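Local atomic coordinates of dextranase (Pseudarthrobacter oxydans, PDB entry 6NZS), a protein that probably catalyses the endohydrolysis of (1->6)-alpha-D-glucosidic linkages in dextran, as a member of glycosyl hydrolase family 49. Residues W515-R524 and R571-W582. Sequence-based numbering, arbitrary orientation.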
loop_
_atom_site.group_PDB
_atom_site.type_symbol
_atom_site.label_atom_id
_atom_site.label_comp_id
_atom_site.label_asym_id
_atom_site.label_seq_id
_atom_site.Cartn_x
_atom_site.Cartn_y
_atom_site.Cartn_z
ATOM N N TRP A 515 7.463 19.101 18.907
ATOM C CA TRP A 515 6.324 19.600 18.137
ATOM C C TRP A 515 6.758 20.310 16.858
ATOM O O TRP A 515 6.013 20.313 15.876
ATOM C CB TRP A 515 5.347 20.437 18.981
ATOM C CG TRP A 515 5.919 21.600 19.761
ATOM C CD1 TRP A 515 6.231 21.613 21.094
ATOM C CD2 TRP A 515 6.196 22.919 19.273
ATOM N NE1 TRP A 515 6.696 22.851 21.459
ATOM C CE2 TRP A 515 6.691 23.670 20.362
ATOM C CE3 TRP A 515 6.081 23.535 18.024
ATOM C CZ2 TRP A 515 7.071 25.007 20.238
ATOM C CZ3 TRP A 515 6.464 24.873 17.902
ATOM C CH2 TRP A 515 6.957 25.586 19.004
ATOM N N THR A 516 7.968 20.879 16.832
ATOM C CA THR A 516 8.474 21.495 15.609
ATOM C C THR A 516 8.617 20.484 14.473
ATOM O O THR A 516 8.486 20.853 13.298
ATOM C CB THR A 516 9.811 22.182 15.893
ATOM O OG1 THR A 516 10.681 21.275 16.581
ATOM C CG2 THR A 516 9.600 23.410 16.757
ATOM N N SER A 517 8.881 19.210 14.792
ATOM C CA SER A 517 8.998 18.172 13.776
ATOM C C SER A 517 7.643 17.680 13.303
ATOM O O SER A 517 7.582 16.910 12.339
ATOM C CB SER A 517 9.765 16.964 14.328
ATOM O OG SER A 517 11.058 17.322 14.781
ATOM N N GLN A 518 6.573 18.081 13.981
ATOM C CA GLN A 518 5.224 17.617 13.699
ATOM C C GLN A 518 4.400 18.659 12.964
ATOM O O GLN A 518 3.185 18.482 12.809
ATOM C CB GLN A 518 4.547 17.233 15.014
ATOM C CG GLN A 518 5.319 16.153 15.747
ATOM C CD GLN A 518 4.812 15.890 17.142
ATOM O OE1 GLN A 518 4.268 16.779 17.811
ATOM N NE2 GLN A 518 5.002 14.657 17.608
ATOM N N VAL A 519 5.044 19.718 12.473
ATOM C CA VAL A 519 4.318 20.852 11.919
ATOM C C VAL A 519 3.656 20.480 10.599
ATOM O O VAL A 519 4.174 19.674 9.815
ATOM C CB VAL A 519 5.290 22.033 11.744
ATOM C CG1 VAL A 519 6.296 21.755 10.633
ATOM C CG2 VAL A 519 4.530 23.329 11.466
ATOM N N SER A 520 2.490 21.067 10.359
ATOM C CA SER A 520 1.849 21.038 9.052
ATOM C C SER A 520 2.147 22.347 8.327
ATOM O O SER A 520 2.200 23.408 8.955
ATOM C CB SER A 520 0.343 20.845 9.205
ATOM O OG SER A 520 0.040 19.484 9.501
ATOM N N HIS A 521 2.357 22.263 7.002
ATOM C CA HIS A 521 2.808 23.391 6.189
ATOM C C HIS A 521 1.865 23.646 5.020
ATOM O O HIS A 521 1.237 22.730 4.487
ATOM C CB HIS A 521 4.199 23.122 5.594
ATOM C CG HIS A 521 5.334 23.441 6.518
ATOM N ND1 HIS A 521 6.631 23.054 6.262
ATOM C CD2 HIS A 521 5.364 24.102 7.700
ATOM C CE1 HIS A 521 7.416 23.480 7.237
ATOM N NE2 HIS A 521 6.670 24.116 8.123
ATOM N N LEU A 522 1.806 24.913 4.607
ATOM C CA LEU A 522 1.083 25.331 3.406
ATOM C C LEU A 522 1.851 26.521 2.846
ATOM O O LEU A 522 1.839 27.601 3.450
ATOM C CB LEU A 522 -0.343 25.730 3.759
ATOM C CG LEU A 522 -1.231 26.191 2.596
ATOM C CD1 LEU A 522 -1.475 25.060 1.590
ATOM C CD2 LEU A 522 -2.547 26.694 3.134
ATOM N N LYS A 523 2.536 26.322 1.718
ATOM C CA LYS A 523 3.460 27.316 1.186
ATOM C C LYS A 523 3.260 27.438 -0.315
ATOM O O LYS A 523 3.018 26.440 -0.997
ATOM C CB LYS A 523 4.914 26.903 1.446
ATOM C CG LYS A 523 5.271 26.774 2.932
ATOM C CD LYS A 523 6.759 26.516 3.127
ATOM C CE LYS A 523 7.115 26.446 4.604
ATOM N NZ LYS A 523 7.033 27.796 5.246
ATOM N N ARG A 524 3.381 28.666 -0.824
ATOM C CA ARG A 524 3.248 28.947 -2.250
ATOM C C ARG A 524 4.639 29.139 -2.842
ATOM O O ARG A 524 5.357 30.072 -2.464
ATOM C CB ARG A 524 2.401 30.203 -2.470
ATOM C CG ARG A 524 1.004 30.103 -1.889
ATOM C CD ARG A 524 0.107 31.256 -2.308
ATOM N NE ARG A 524 0.509 32.536 -1.732
ATOM C CZ ARG A 524 0.680 33.656 -2.431
ATOM N NH1 ARG A 524 0.501 33.665 -3.743
ATOM N NH2 ARG A 524 1.038 34.773 -1.815
ATOM N N ARG A 571 -1.031 21.598 15.458
ATOM C CA ARG A 571 0.300 21.637 14.854
ATOM C C ARG A 571 0.309 22.351 13.499
ATOM O O ARG A 571 1.180 22.101 12.665
ATOM C CB ARG A 571 0.933 20.242 14.731
ATOM C CG ARG A 571 0.985 19.416 16.023
ATOM C CD ARG A 571 2.043 19.929 17.009
ATOM N NE ARG A 571 2.433 18.885 17.964
ATOM C CZ ARG A 571 1.842 18.674 19.137
ATOM N NH1 ARG A 571 0.817 19.415 19.532
ATOM N NH2 ARG A 571 2.276 17.699 19.926
ATOM N N ILE A 572 -0.637 23.257 13.262
ATOM C CA ILE A 572 -0.757 23.907 11.957
ATOM C C ILE A 572 0.192 25.098 11.903
ATOM O O ILE A 572 -0.004 26.089 12.614
ATOM C CB ILE A 572 -2.202 24.316 11.654
ATOM C CG1 ILE A 572 -3.079 23.079 11.465
ATOM C CG2 ILE A 572 -2.266 25.201 10.402
ATOM C CD1 ILE A 572 -4.572 23.386 11.400
ATOM N N GLY A 573 1.213 24.999 11.049
ATOM C CA GLY A 573 2.199 26.048 10.839
ATOM C C GLY A 573 2.156 26.598 9.424
ATOM O O GLY A 573 3.192 26.858 8.808
ATOM N N PHE A 574 0.942 26.757 8.905
ATOM C CA PHE A 574 0.748 27.313 7.571
ATOM C C PHE A 574 1.281 28.746 7.522
ATOM O O PHE A 574 1.262 29.471 8.520
ATOM C CB PHE A 574 -0.749 27.319 7.249
ATOM C CG PHE A 574 -1.375 25.934 7.115
ATOM C CD1 PHE A 574 -0.599 24.776 7.077
ATOM C CD2 PHE A 574 -2.753 25.811 7.004
ATOM C CE1 PHE A 574 -1.200 23.524 6.936
ATOM C CE2 PHE A 574 -3.358 24.574 6.875
ATOM C CZ PHE A 574 -2.576 23.422 6.839
ATOM N N ASP A 575 1.767 29.157 6.350
ATOM C CA ASP A 575 2.319 30.505 6.215
ATOM C C ASP A 575 1.252 31.551 6.526
ATOM O O ASP A 575 0.094 31.422 6.125
ATOM C CB ASP A 575 2.822 30.744 4.788
ATOM C CG ASP A 575 4.106 30.000 4.467
ATOM O OD1 ASP A 575 4.612 29.222 5.303
ATOM O OD2 ASP A 575 4.605 30.181 3.335
ATOM N N GLY A 576 1.655 32.603 7.247
ATOM C CA GLY A 576 0.708 33.646 7.605
ATOM C C GLY A 576 0.056 34.306 6.403
ATOM O O GLY A 576 -1.117 34.679 6.464
ATOM N N GLU A 577 0.790 34.433 5.296
ATOM C CA GLU A 577 0.219 35.044 4.098
ATOM C C GLU A 577 -0.936 34.231 3.531
ATOM O O GLU A 577 -1.711 34.752 2.724
ATOM C CB GLU A 577 1.293 35.274 3.028
ATOM C CG GLU A 577 1.776 34.021 2.307
ATOM C CD GLU A 577 2.756 34.333 1.187
ATOM O OE1 GLU A 577 3.087 35.524 0.993
ATOM O OE2 GLU A 577 3.207 33.396 0.497
ATOM N N ASN A 578 -1.079 32.971 3.938
ATOM C CA ASN A 578 -2.134 32.103 3.438
ATOM C C ASN A 578 -3.302 31.975 4.402
ATOM O O ASN A 578 -4.154 31.101 4.209
ATOM C CB ASN A 578 -1.558 30.727 3.098
ATOM C CG ASN A 578 -0.485 30.801 2.042
ATOM O OD1 ASN A 578 -0.568 31.619 1.121
ATOM N ND2 ASN A 578 0.538 29.966 2.165
ATOM N N TRP A 579 -3.371 32.843 5.419
ATOM C CA TRP A 579 -4.426 32.775 6.426
ATOM C C TRP A 579 -5.809 32.633 5.807
ATOM O O TRP A 579 -6.612 31.799 6.236
ATOM C CB TRP A 579 -4.369 34.018 7.317
ATOM C CG TRP A 579 -5.441 34.053 8.363
ATOM C CD1 TRP A 579 -6.588 34.799 8.345
ATOM C CD2 TRP A 579 -5.470 33.309 9.584
ATOM N NE1 TRP A 579 -7.326 34.560 9.479
ATOM C CE2 TRP A 579 -6.658 33.653 10.260
ATOM C CE3 TRP A 579 -4.601 32.387 10.175
ATOM C CZ2 TRP A 579 -6.998 33.107 11.495
ATOM C CZ3 TRP A 579 -4.939 31.845 11.395
ATOM C CH2 TRP A 579 -6.129 32.202 12.043
ATOM N N ASN A 580 -6.111 33.437 4.787
ATOM C CA ASN A 580 -7.458 33.392 4.232
ATOM C C ASN A 580 -7.654 32.276 3.213
ATOM O O ASN A 580 -8.755 32.143 2.665
ATOM C CB ASN A 580 -7.841 34.756 3.660
ATOM C CG ASN A 580 -8.146 35.753 4.746
ATOM O OD1 ASN A 580 -8.826 35.426 5.720
ATOM N ND2 ASN A 580 -7.633 36.966 4.604
ATOM N N SER A 581 -6.631 31.462 2.979
ATOM C CA SER A 581 -6.699 30.345 2.052
ATOM C C SER A 581 -6.932 29.010 2.747
ATOM O O SER A 581 -6.854 27.969 2.091
ATOM C CB SER A 581 -5.431 30.279 1.204
ATOM O OG SER A 581 -5.410 31.343 0.259
ATOM N N TRP A 582 -7.200 29.009 4.053
ATOM C CA TRP A 582 -7.507 27.753 4.731
ATOM C C TRP A 582 -8.512 27.989 5.844
ATOM O O TRP A 582 -8.709 29.114 6.309
ATOM C CB TRP A 582 -6.258 27.035 5.272
ATOM C CG TRP A 582 -5.557 27.737 6.405
ATOM C CD1 TRP A 582 -4.648 28.741 6.293
ATOM C CD2 TRP A 582 -5.672 27.453 7.815
ATOM N NE1 TRP A 582 -4.198 29.122 7.538
ATOM C CE2 TRP A 582 -4.813 28.346 8.488
ATOM C CE3 TRP A 582 -6.420 26.540 8.568
ATOM C CZ2 TRP A 582 -4.682 28.355 9.875
ATOM C CZ3 TRP A 582 -6.288 26.551 9.952
ATOM C CH2 TRP A 582 -5.429 27.453 10.585
HETATM O O HOH W 1 3.734 26.678 6.049
HETATM O O HOH W 2 3.259 30.758 1.062
#
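Ser520 uses both of its backbone polar groups on the 571-582 loop: its N donates to Arg571 O (2.8 Å, nearly straight at 168°), and its O accepts from Gly573 N. This single bridge with Ile572 runs parallel, and Leu522 continues the pairing through its carbonyl. Leu522 O takes Asp575 N at 3.3 Å and, from the opposite face of the carbonyl plane, the side-chain amide Asn578 ND2 at 3.0 Å. A water sits between the two backbones beside Leu522; it accepts from Leu522 N and can donate to Gly573 O and Asp575 OD1, though it has more acceptors in reach than protons. A second water joins Arg524 N and Asn578 ND2, which donate to it, with Asp575 OD2 and Glu577 OE2. Asp575 OD2 takes a proton from this second water, while OD1 receives Lys523 NZ on its syn lone pair (2.8 Å); the lysine chain, bent at its last torsion (chi4 -71°), crosses the aspartate at about a right angle. Arg524 NH2 forms a salt bridge with Glu577 OE2 at 3.5 Å; the same carboxylate oxygen also pairs with Lys532, and Arg524 NH1 donates to Val533 O. At the other end, Arg571 grips Gln518 OE1 side-on with NE (2.8 Å) and NH2, amide and guanidinium nearly coplanar, and Trp515 CB lies over one guanidinium face. Between these polar ends, the Phe574 ring is sandwiched by Leu522 CB and Ile572 CG2. Strand 521-524 is the last of a parallel sheet in the family's beta-solenoid; strand 489-493 hydrogen-bonds to it through His521 and Lys523, and the 571-582 loop lies along its other side, leading into strand 582-585.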